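Local coordinates for pyruvate formate-lyase 2 (Archaeoglobus fulgidus, PDB 2F3O), which is a glycyl radical enzyme of unknown specific function, probably a lyase related to pyruvate formate-lyase and glycerol dehydratase, at residues Leu304-Trp308 against Leu354-Thr359; Asn332-Thr336 against Thr422-Cys426. One frame throughout, in Å; residues are numbered along the deposited sequence.

How the contacts relate
The centres of contact 1 and contact 2 lie about 15 Å apart, and the two touch. W308 CZ2 of contact 1 packs on V335 CG1 of contact 2 at 3.8 Å. V335 points away from 422-426, and A334 and T336 on either side of it point toward that segment. Residues 334-336 thus have W308 on one side and segment 422-426 on the other. Strand 334-338 leads into helix 350-362, whose residues 354-359 form half of contact 1. Contact 1 is helix packing, about 20 Å from the chain centre. Contact 2 is about 7 Å from it, and N332 there touches W753, the neighbour of G752, the predicted glycyl radical site.

Contact 1. Residues Leu304-Trp308 against Leu354-Thr359; sequences LANLW and LMLEVT
The indole of W308 meets three residues of helix 350-362, each from a different direction. V358 CG2 lies over one face, 4.2 Å from the centroid of the five-membered ring. At the edge, W308 NE1 donates a hydrogen bond to T359 OG1 (2.9 Å, N-H...O angle 150°), with the oxygen a little out of the ring plane. M355 comes in obliquely, its CG 3.7 Å from W308 CH2. Its SD makes a looser Met-aromatic contact with the six-membered ring. V358 CG2 stands anti to its own backbone N, and this turns the methyl onto both the indole and the backbone of A305; V358 CG2 to A305 CA is 3.7 Å. T359 OG1 has two bonds: it accepts from the indole and donates to M355 O at 2.8 Å. That carbonyl also takes the helix bond from T359 N. L304 spreads its two methyls. L304 CD1 meets L354 CD1 at 3.9 Å, and L304 CD2 meets M355 CE at 3.8 Å. A phenylalanine in place of W308 would probably leave T359 OG1 without its N-H donor and open a gap beside M355. A305 CB adds a methyl contact with V358 CG2. The helix axes pass 10.0 Å apart at a crossing angle of -55°, consistent with ridges-into-grooves packing. Helix 350-362 links the neighbouring parallel strands 334-338 and 368-373, so helix 297-310 packs on the helix of a beta-alpha-beta crossover.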
ATOM      1  N   LEU A 304     -34.953  30.245 -11.808  1.00 51.99           N
ATOM      2  CA  LEU A 304     -33.684  30.596 -11.187  1.00 51.27           C
ATOM      3  C   LEU A 304     -33.883  31.582 -10.066  1.00 51.08           C
ATOM      4  O   LEU A 304     -33.226  31.479  -9.033  1.00 51.34           O
ATOM      5  CB  LEU A 304     -32.730  31.172 -12.220  1.00 51.11           C
ATOM      6  CG  LEU A 304     -32.351  30.153 -13.286  1.00 50.68           C
ATOM      7  CD1 LEU A 304     -31.780  30.848 -14.498  1.00 50.29           C
ATOM      8  CD2 LEU A 304     -31.391  29.108 -12.722  1.00 50.41           C
ATOM      9  N   ALA A 305     -34.808  32.518 -10.263  1.00 50.70           N
ATOM     10  CA  ALA A 305     -35.150  33.504  -9.238  1.00 50.50           C
ATOM     11  C   ALA A 305     -35.619  32.855  -7.941  1.00 50.18           C
ATOM     12  O   ALA A 305     -35.204  33.265  -6.851  1.00 50.15           O
ATOM     13  CB  ALA A 305     -36.205  34.474  -9.754  1.00 50.58           C
ATOM     14  N   ASN A 306     -36.459  31.831  -8.086  1.00 49.40           N
ATOM     15  CA  ASN A 306     -36.981  31.069  -6.970  1.00 48.88           C
ATOM     16  C   ASN A 306     -35.888  30.392  -6.146  1.00 48.42           C
ATOM     17  O   ASN A 306     -35.939  30.398  -4.914  1.00 47.91           O
ATOM     18  CB  ASN A 306     -37.914  30.008  -7.510  1.00 49.06           C
ATOM     19  CG  ASN A 306     -38.940  29.562  -6.498  1.00 49.82           C
ATOM     20  OD1 ASN A 306     -38.696  29.474  -5.293  1.00 50.58           O
ATOM     21  ND2 ASN A 306     -40.108  29.279  -6.991  1.00 51.03           N
ATOM     22  N   LEU A 307     -34.919  29.803  -6.846  1.00 47.96           N
ATOM     23  CA  LEU A 307     -33.749  29.184  -6.222  1.00 47.41           C
ATOM     24  C   LEU A 307     -32.921  30.211  -5.428  1.00 47.12           C
ATOM     25  O   LEU A 307     -32.642  30.000  -4.241  1.00 46.48           O
ATOM     26  CB  LEU A 307     -32.884  28.552  -7.306  1.00 47.53           C
ATOM     27  CG  LEU A 307     -32.086  27.261  -7.102  1.00 47.47           C
ATOM     28  CD1 LEU A 307     -30.991  27.234  -8.146  1.00 47.86           C
ATOM     29  CD2 LEU A 307     -31.475  27.160  -5.746  1.00 46.76           C
ATOM     30  N   TRP A 308     -32.542  31.308  -6.091  1.00 46.68           N
ATOM     31  CA  TRP A 308     -31.782  32.370  -5.451  1.00 46.70           C
ATOM     32  C   TRP A 308     -32.482  32.823  -4.189  1.00 46.99           C
ATOM     33  O   TRP A 308     -31.863  32.888  -3.129  1.00 47.00           O
ATOM     34  CB  TRP A 308     -31.641  33.562  -6.384  1.00 46.46           C
ATOM     35  CG  TRP A 308     -30.348  33.704  -7.167  1.00 45.96           C
ATOM     36  CD1 TRP A 308     -29.565  34.824  -7.241  1.00 45.55           C
ATOM     37  CD2 TRP A 308     -29.725  32.731  -8.026  1.00 45.25           C
ATOM     38  NE1 TRP A 308     -28.481  34.598  -8.057  1.00 45.04           N
ATOM     39  CE2 TRP A 308     -28.564  33.330  -8.563  1.00 44.78           C
ATOM     40  CE3 TRP A 308     -30.029  31.411  -8.388  1.00 44.89           C
ATOM     41  CZ2 TRP A 308     -27.716  32.660  -9.429  1.00 45.17           C
ATOM     42  CZ3 TRP A 308     -29.180  30.746  -9.250  1.00 45.15           C
ATOM     43  CH2 TRP A 308     -28.041  31.370  -9.764  1.00 45.51           C
ATOM     44  N   LEU A 354     -28.007  35.059 -17.824  1.00 50.34           N
ATOM     45  CA  LEU A 354     -29.258  34.935 -17.095  1.00 50.40           C
ATOM     46  C   LEU A 354     -29.030  35.022 -15.611  1.00 50.30           C
ATOM     47  O   LEU A 354     -29.699  35.771 -14.923  1.00 50.34           O
ATOM     48  CB  LEU A 354     -29.926  33.598 -17.390  1.00 50.35           C
ATOM     49  CG  LEU A 354     -31.119  33.654 -18.322  1.00 50.79           C
ATOM     50  CD1 LEU A 354     -31.990  32.435 -18.058  1.00 50.66           C
ATOM     51  CD2 LEU A 354     -31.890  34.952 -18.100  1.00 50.73           C
ATOM     52  N   MET A 355     -28.053  34.270 -15.133  1.00 50.29           N
ATOM     53  CA  MET A 355     -27.779  34.221 -13.722  1.00 50.18           C
ATOM     54  C   MET A 355     -27.280  35.542 -13.154  1.00 50.41           C
ATOM     55  O   MET A 355     -27.543  35.850 -12.000  1.00 50.31           O
ATOM     56  CB  MET A 355     -26.851  33.060 -13.412  1.00 49.95           C
ATOM     57  CG  MET A 355     -27.607  31.768 -13.409  1.00 49.58           C
ATOM     58  SD  MET A 355     -26.523  30.372 -13.579  1.00 50.03           S
ATOM     59  CE  MET A 355     -27.682  29.018 -13.625  1.00 50.48           C
ATOM     60  N   LEU A 356     -26.601  36.328 -13.985  1.00 50.93           N
ATOM     61  CA  LEU A 356     -26.140  37.652 -13.603  1.00 51.57           C
ATOM     62  C   LEU A 356     -27.345  38.574 -13.454  1.00 52.30           C
ATOM     63  O   LEU A 356     -27.414  39.368 -12.511  1.00 52.41           O
ATOM     64  CB  LEU A 356     -25.200  38.206 -14.676  1.00 51.31           C
ATOM     65  CG  LEU A 356     -23.988  39.095 -14.378  1.00 50.67           C
ATOM     66  CD1 LEU A 356     -23.732  39.949 -15.602  1.00 50.12           C
ATOM     67  CD2 LEU A 356     -24.108  39.981 -13.138  1.00 49.29           C
ATOM     68  N   GLU A 357     -28.288  38.450 -14.389  1.00 53.07           N
ATOM     69  CA  GLU A 357     -29.510  39.262 -14.400  1.00 53.88           C
ATOM     70  C   GLU A 357     -30.388  39.064 -13.187  1.00 53.46           C
ATOM     71  O   GLU A 357     -30.814  40.040 -12.586  1.00 53.83           O
ATOM     72  CB  GLU A 357     -30.347  38.952 -15.624  1.00 54.32           C
ATOM     73  CG  GLU A 357     -30.121  39.832 -16.806  1.00 57.86           C
ATOM     74  CD  GLU A 357     -31.319  39.778 -17.731  1.00 62.61           C
ATOM     75  OE1 GLU A 357     -31.174  39.229 -18.850  1.00 64.55           O
ATOM     76  OE2 GLU A 357     -32.414  40.246 -17.314  1.00 63.61           O
ATOM     77  N   VAL A 358     -30.666  37.807 -12.842  1.00 53.25           N
ATOM     78  CA  VAL A 358     -31.457  37.493 -11.655  1.00 53.09           C
ATOM     79  C   VAL A 358     -30.733  37.967 -10.395  1.00 53.37           C
ATOM     80  O   VAL A 358     -31.361  38.494  -9.478  1.00 53.83           O
ATOM     81  CB  VAL A 358     -31.898  35.998 -11.596  1.00 52.83           C
ATOM     82  CG1 VAL A 358     -30.835  35.128 -12.070  1.00 52.99           C
ATOM     83  CG2 VAL A 358     -32.264  35.561 -10.206  1.00 52.22           C
ATOM     84  N   THR A 359     -29.409  37.861 -10.388  1.00 53.40           N
ATOM     85  CA  THR A 359     -28.620  38.392  -9.287  1.00 53.43           C
ATOM     86  C   THR A 359     -28.780  39.904  -9.167  1.00 53.52           C
ATOM     87  O   THR A 359     -28.981  40.421  -8.066  1.00 53.27           O
ATOM     88  CB  THR A 359     -27.125  38.037  -9.433  1.00 53.46           C
ATOM     89  OG1 THR A 359     -26.968  36.615  -9.397  1.00 52.81           O
ATOM     90  CG2 THR A 359     -26.319  38.662  -8.308  1.00 53.07           C
TER

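Contact 2. Residues Asn332-Thr336 against Thr422-Cys426; sequences NQAVT and TTDGC
T336 reaches across to T423 with its whole side chain. T336 CB lies 3.8 Å from T423 OG1. From there the branches part. T336 CG2 passes 4.0 Å from T423 OG1, a plain van der Waals contact. T336 OG1 is the tip that bonds: it makes a 2.8 Å hydrogen bond with T423 OG1, and either hydroxyl could be the donor. T336 OG1 stands anti to its carbonyl carbon (chi1 -49°), which turns it to the facing strand. T423 OG1 sits between its own backbone N and carbonyl carbon. It also bonds to H370 ND1 on strand 368-373. A water extends the network. The water oxygen is hydrogen-bonded to T336 OG1 at 3.0 Å, the donor undecided. The same water donates to T423 O, and weakly to A334 O. T422 OG1 also donates to T423 O, so that carbonyl has two donors.

Further along, methyl and methylene carbons pack on backbone atoms. A334 CB rests against G425 N at 3.7 Å and near the CA of D424. N332 CB packs against G425 O at 3.9 Å. The amide of N332 looks elsewhere: OD1 bonds to Q366, and ND2 to a glycerol probably from the crystallisation liquor. D424 turns its carboxylate away, to S439.

The short strands run at 164°, nearly antiparallel, yet no backbone hydrogen bond joins them. Strand 334-338 pairs with 368-373 instead. G425, C426 and the nearby E428 fit the cysteine loop of glycyl radical enzymes, so C426 is probably the counterpart of their active-site cysteine. Across the two segments the contact rests on a hydroxyl pair, one bridging water and close backbone packing, with no charge pairing.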
ATOM      1  N   ASN A 332     -23.765  31.553   3.434  1.00 46.45           N
ATOM      2  CA  ASN A 332     -23.013  31.583   2.193  1.00 45.69           C
ATOM      3  C   ASN A 332     -23.074  30.373   1.297  1.00 45.14           C
ATOM      4  O   ASN A 332     -22.039  29.816   0.942  1.00 45.22           O
ATOM      5  CB  ASN A 332     -21.583  32.064   2.421  1.00 45.58           C
ATOM      6  CG  ASN A 332     -21.549  33.507   2.791  1.00 45.86           C
ATOM      7  OD1 ASN A 332     -21.974  34.332   2.009  1.00 46.85           O
ATOM      8  ND2 ASN A 332     -21.098  33.824   3.993  1.00 45.83           N
ATOM      9  N   GLN A 333     -24.292  29.977   0.941  1.00 44.13           N
ATOM     10  CA  GLN A 333     -24.484  29.027  -0.135  1.00 43.42           C
ATOM     11  C   GLN A 333     -24.034  29.715  -1.396  1.00 42.72           C
ATOM     12  O   GLN A 333     -24.728  30.568  -1.911  1.00 42.86           O
ATOM     13  CB  GLN A 333     -25.955  28.638  -0.282  1.00 43.52           C
ATOM     14  CG  GLN A 333     -26.467  27.730   0.805  1.00 43.22           C
ATOM     15  CD  GLN A 333     -27.966  27.740   0.880  1.00 42.79           C
ATOM     16  OE1 GLN A 333     -28.644  27.165   0.032  1.00 42.92           O
ATOM     17  NE2 GLN A 333     -28.499  28.389   1.905  1.00 41.89           N
ATOM     18  N   ALA A 334     -22.866  29.344  -1.894  1.00 42.05           N
ATOM     19  CA  ALA A 334     -22.300  30.041  -3.019  1.00 41.56           C
ATOM     20  C   ALA A 334     -22.722  29.468  -4.356  1.00 41.18           C
ATOM     21  O   ALA A 334     -23.144  28.328  -4.457  1.00 41.31           O
ATOM     22  CB  ALA A 334     -20.810  30.055  -2.915  1.00 41.94           C
ATOM     23  N   VAL A 335     -22.582  30.266  -5.396  1.00 40.73           N
ATOM     24  CA  VAL A 335     -22.914  29.809  -6.716  1.00 40.36           C
ATOM     25  C   VAL A 335     -21.771  30.293  -7.612  1.00 40.35           C
ATOM     26  O   VAL A 335     -21.277  31.401  -7.408  1.00 40.61           O
ATOM     27  CB  VAL A 335     -24.340  30.334  -7.081  1.00 40.72           C
ATOM     28  CG1 VAL A 335     -24.329  31.574  -7.965  1.00 39.52           C
ATOM     29  CG2 VAL A 335     -25.200  29.223  -7.660  1.00 40.33           C
ATOM     30  N   THR A 336     -21.282  29.452  -8.530  1.00 39.80           N
ATOM     31  CA  THR A 336     -20.172  29.840  -9.420  1.00 39.28           C
ATOM     32  C   THR A 336     -20.600  29.924 -10.887  1.00 39.44           C
ATOM     33  O   THR A 336     -21.024  28.928 -11.477  1.00 39.65           O
ATOM     34  CB  THR A 336     -18.976  28.865  -9.325  1.00 39.23           C
ATOM     35  OG1 THR A 336     -18.646  28.634  -7.954  1.00 39.18           O
ATOM     36  CG2 THR A 336     -17.753  29.396 -10.065  1.00 38.08           C
ATOM     37  N   THR A 422     -14.163  25.358  -8.872  1.00 38.15           N
ATOM     38  CA  THR A 422     -15.336  26.007  -8.360  1.00 38.18           C
ATOM     39  C   THR A 422     -14.955  26.855  -7.161  1.00 38.60           C
ATOM     40  O   THR A 422     -13.841  26.797  -6.650  1.00 38.54           O
ATOM     41  CB  THR A 422     -16.369  24.989  -7.902  1.00 38.06           C
ATOM     42  OG1 THR A 422     -17.574  25.669  -7.505  1.00 37.66           O
ATOM     43  CG2 THR A 422     -15.810  24.172  -6.738  1.00 37.32           C
ATOM     44  N   THR A 423     -15.900  27.662  -6.719  1.00 38.99           N
ATOM     45  CA  THR A 423     -15.708  28.415  -5.526  1.00 39.74           C
ATOM     46  C   THR A 423     -16.746  27.949  -4.494  1.00 39.82           C
ATOM     47  O   THR A 423     -17.730  27.307  -4.844  1.00 39.82           O
ATOM     48  CB  THR A 423     -15.844  29.917  -5.831  1.00 40.06           C
ATOM     49  OG1 THR A 423     -17.190  30.184  -6.205  1.00 41.12           O
ATOM     50  CG2 THR A 423     -14.955  30.341  -7.012  1.00 39.85           C
ATOM     51  N   ASP A 424     -16.502  28.237  -3.225  1.00 40.19           N
ATOM     52  CA  ASP A 424     -17.504  28.045  -2.177  1.00 40.82           C
ATOM     53  C   ASP A 424     -17.254  29.056  -1.044  1.00 41.05           C
ATOM     54  O   ASP A 424     -16.126  29.569  -0.880  1.00 40.70           O
ATOM     55  CB  ASP A 424     -17.480  26.617  -1.617  1.00 41.11           C
ATOM     56  CG  ASP A 424     -16.131  26.252  -0.984  1.00 42.14           C
ATOM     57  OD1 ASP A 424     -15.210  25.869  -1.741  1.00 42.67           O
ATOM     58  OD2 ASP A 424     -16.001  26.330   0.262  1.00 42.06           O
ATOM     59  N   GLY A 425     -18.299  29.328  -0.267  1.00 40.82           N
ATOM     60  CA  GLY A 425     -18.196  30.269   0.839  1.00 41.24           C
ATOM     61  C   GLY A 425     -18.034  31.721   0.426  1.00 41.26           C
ATOM     62  O   GLY A 425     -18.816  32.227  -0.364  1.00 41.64           O
ATOM     63  N   CYS A 426     -17.022  32.390   0.966  1.00 40.88           N
ATOM     64  CA  CYS A 426     -16.664  33.715   0.510  1.00 40.65           C
ATOM     65  C   CYS A 426     -15.813  33.711  -0.750  1.00 40.61           C
ATOM     66  O   CYS A 426     -16.255  34.137  -1.831  1.00 40.36           O
ATOM     67  CB  CYS A 426     -15.842  34.408   1.563  1.00 40.63           C
ATOM     68  SG  CYS A 426     -16.575  34.372   3.139  1.00 42.63           S
TER
HETATM   69  O   HOH W   1     -20.346  27.383  -5.759  1.00 34.68           O